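PDB 2I44: serine-threonine phosphatase 2C from Toxoplasma gondii, which probably removes phosphate from serine and threonine residues of proteins as a metal-dependent PP2C-family phosphatase, and binds calcium ions. Local coordinates for residues D114-K118 / T139-A143. Residues are numbered along the deposited sequence; the frame is centred on the assembly and turned at random.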
ATOM      1  N   ASP A 114       5.790  11.273  -3.183  1.00 16.95           N
ATOM      2  CA  ASP A 114       5.272  12.148  -2.147  1.00 19.65           C
ATOM      3  C   ASP A 114       4.141  12.999  -2.721  1.00 17.86           C
ATOM      4  O   ASP A 114       3.084  13.148  -2.098  1.00 15.48           O
ATOM      5  CB  ASP A 114       6.376  13.055  -1.604  1.00 20.59           C
ATOM      6  CG  ASP A 114       6.008  13.663  -0.267  1.00 25.70           C
ATOM      7  OD1 ASP A 114       6.004  12.917   0.732  1.00 26.81           O
ATOM      8  OD2 ASP A 114       5.707  14.875  -0.211  1.00 25.36           O
ATOM      9  N   ASP A 115       4.371  13.559  -3.907  1.00 18.14           N
ATOM     10  CA  ASP A 115       3.371  14.391  -4.575  1.00 18.01           C
ATOM     11  C   ASP A 115       2.119  13.581  -4.875  1.00 16.93           C
ATOM     12  O   ASP A 115       1.000  14.066  -4.717  1.00 15.36           O
ATOM     13  CB  ASP A 115       3.926  14.948  -5.886  1.00 21.23           C
ATOM     14  CG  ASP A 115       4.893  16.087  -5.670  1.00 24.68           C
ATOM     15  OD1 ASP A 115       5.137  16.442  -4.499  1.00 26.79           O
ATOM     16  OD2 ASP A 115       5.413  16.630  -6.673  1.00 29.02           O
HETATM   17  N   MSE A 116       2.320  12.346  -5.320  1.00 17.37           N
HETATM   18  CA  MSE A 116       1.205  11.463  -5.640  1.00 18.75           C
HETATM   19  C   MSE A 116       0.278  11.263  -4.442  1.00 18.47           C
HETATM   20  O   MSE A 116      -0.940  11.434  -4.542  1.00 16.40           O
HETATM   21  CB  MSE A 116       1.730  10.101  -6.099  1.00 21.27           C
HETATM   22  CG  MSE A 116       0.639   9.060  -6.322  1.00 24.51           C
HETATM   23 SE   MSE A 116       1.338   7.274  -6.721  1.00 37.76          SE
HETATM   24  CE  MSE A 116       1.596   6.653  -4.917  1.00 29.09           C
ATOM     25  N   TYR A 117       0.865  10.904  -3.306  1.00 16.98           N
ATOM     26  CA  TYR A 117       0.089  10.670  -2.098  1.00 17.70           C
ATOM     27  C   TYR A 117      -0.737  11.877  -1.682  1.00 17.33           C
ATOM     28  O   TYR A 117      -1.953  11.784  -1.543  1.00 15.43           O
ATOM     29  CB  TYR A 117       1.012  10.244  -0.953  1.00 18.03           C
ATOM     30  CG  TYR A 117       1.198   8.744  -0.881  1.00 17.78           C
ATOM     31  CD1 TYR A 117       0.258   7.936  -0.236  1.00 16.81           C
ATOM     32  CD2 TYR A 117       2.275   8.121  -1.519  1.00 17.45           C
ATOM     33  CE1 TYR A 117       0.388   6.543  -0.229  1.00 17.77           C
ATOM     34  CE2 TYR A 117       2.409   6.731  -1.520  1.00 17.19           C
ATOM     35  CZ  TYR A 117       1.463   5.949  -0.873  1.00 17.68           C
ATOM     36  OH  TYR A 117       1.604   4.578  -0.859  1.00 14.94           O
ATOM     37  N   LYS A 118      -0.078  13.012  -1.498  1.00 18.85           N
ATOM     38  CA  LYS A 118      -0.768  14.221  -1.078  1.00 18.34           C
ATOM     39  C   LYS A 118      -1.806  14.719  -2.075  1.00 18.65           C
ATOM     40  O   LYS A 118      -2.887  15.140  -1.675  1.00 17.14           O
ATOM     41  CB  LYS A 118       0.252  15.315  -0.767  1.00 22.20           C
ATOM     42  CG  LYS A 118       1.104  14.999   0.458  1.00 24.12           C
ATOM     43  CD  LYS A 118       2.301  15.917   0.568  1.00 26.13           C
ATOM     44  CE  LYS A 118       3.133  15.594   1.794  1.00 26.34           C
ATOM     45  NZ  LYS A 118       4.482  16.221   1.730  1.00 27.87           N
ATOM     46  N   THR A 139      -5.772   2.197   3.667  1.00 13.00           N
ATOM     47  CA  THR A 139      -4.334   2.172   3.861  1.00 14.32           C
ATOM     48  C   THR A 139      -3.801   2.159   2.439  1.00 16.61           C
ATOM     49  O   THR A 139      -4.566   2.119   1.466  1.00 17.37           O
ATOM     50  CB  THR A 139      -3.840   0.870   4.475  1.00 13.96           C
ATOM     51  OG1 THR A 139      -4.081  -0.185   3.536  1.00 13.20           O
ATOM     52  CG2 THR A 139      -4.538   0.568   5.790  1.00 13.82           C
ATOM     53  N   SER A 140      -2.483   2.166   2.324  1.00 16.87           N
ATOM     54  CA  SER A 140      -1.845   2.109   1.031  1.00 16.87           C
ATOM     55  C   SER A 140      -0.391   1.668   1.108  1.00 15.29           C
ATOM     56  O   SER A 140       0.348   2.077   2.000  1.00 16.05           O
ATOM     57  CB  SER A 140      -1.921   3.476   0.341  1.00 16.78           C
ATOM     58  OG  SER A 140      -1.110   3.506  -0.822  1.00 13.55           O
ATOM     59  N   VAL A 141      -0.019   0.784   0.191  1.00 13.96           N
ATOM     60  CA  VAL A 141       1.358   0.340   0.031  1.00 13.20           C
ATOM     61  C   VAL A 141       1.517   0.425  -1.470  1.00 13.81           C
ATOM     62  O   VAL A 141       0.761  -0.205  -2.212  1.00 14.70           O
ATOM     63  CB  VAL A 141       1.624  -1.128   0.454  1.00 13.61           C
ATOM     64  CG1 VAL A 141       1.735  -1.223   1.946  1.00  8.29           C
ATOM     65  CG2 VAL A 141       0.552  -2.042  -0.101  1.00 12.93           C
ATOM     66  N   THR A 142       2.466   1.232  -1.923  1.00 14.70           N
ATOM     67  CA  THR A 142       2.694   1.377  -3.350  1.00 13.24           C
ATOM     68  C   THR A 142       4.163   1.175  -3.672  1.00 14.23           C
ATOM     69  O   THR A 142       5.024   1.331  -2.813  1.00 14.62           O
ATOM     70  CB  THR A 142       2.266   2.773  -3.856  1.00 13.72           C
ATOM     71  OG1 THR A 142       2.998   3.786  -3.152  1.00 10.83           O
ATOM     72  CG2 THR A 142       0.768   2.979  -3.667  1.00 12.17           C
ATOM     73  N   ALA A 143       4.438   0.810  -4.915  1.00 15.22           N
ATOM     74  CA  ALA A 143       5.803   0.596  -5.369  1.00 15.92           C
ATOM     75  C   ALA A 143       5.918   1.099  -6.796  1.00 16.60           C
ATOM     76  O   ALA A 143       5.121   0.735  -7.658  1.00 16.13           O
ATOM     77  CB  ALA A 143       6.159  -0.892  -5.308  1.00 14.15           C
TER
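Tyr-117 reaches from helix 98-130 to Ser-140 and Thr-142 of strand 137-146, joining a long helix to the sheet beneath it in the layered alpha-beta-beta-alpha sandwich of the PP2C fold. The axes of segments 114-118 and 140-143 run roughly antiparallel, 11.4 Å apart at closest approach, a gap that suits a tyrosine: long enough to cross it, with a polar tip for the far side. Its CB points along the interface rather than across it, and rotation about the first side-chain bond (chi1 -90°) swings CG toward the strand. Further out, CE1 lies 3.4 Å from Ser-140 OG, while CE2 has Thr-142 OG1 at the ring edge, near its plane. The ring of Phe-233 lies almost parallel to that of Tyr-117. Alternate strand residues face the helix, so Ser-140 and Thr-142 both present small hydroxyls to it while Val-141 turns away. Met-116, a selenomethionine, bends at chi3 (85°) and brings CE tip to tip with Thr-142, 3.6 Å from OG1, its flexible chain packing also on Phe-55, Val-75 and Leu-79. In this buried setting two hydrogen bonds grip the phenol oxygen: Tyr-117 OH lies 2.9 Å from Ser-140 OG and 2.8 Å from Thr-142 OG1.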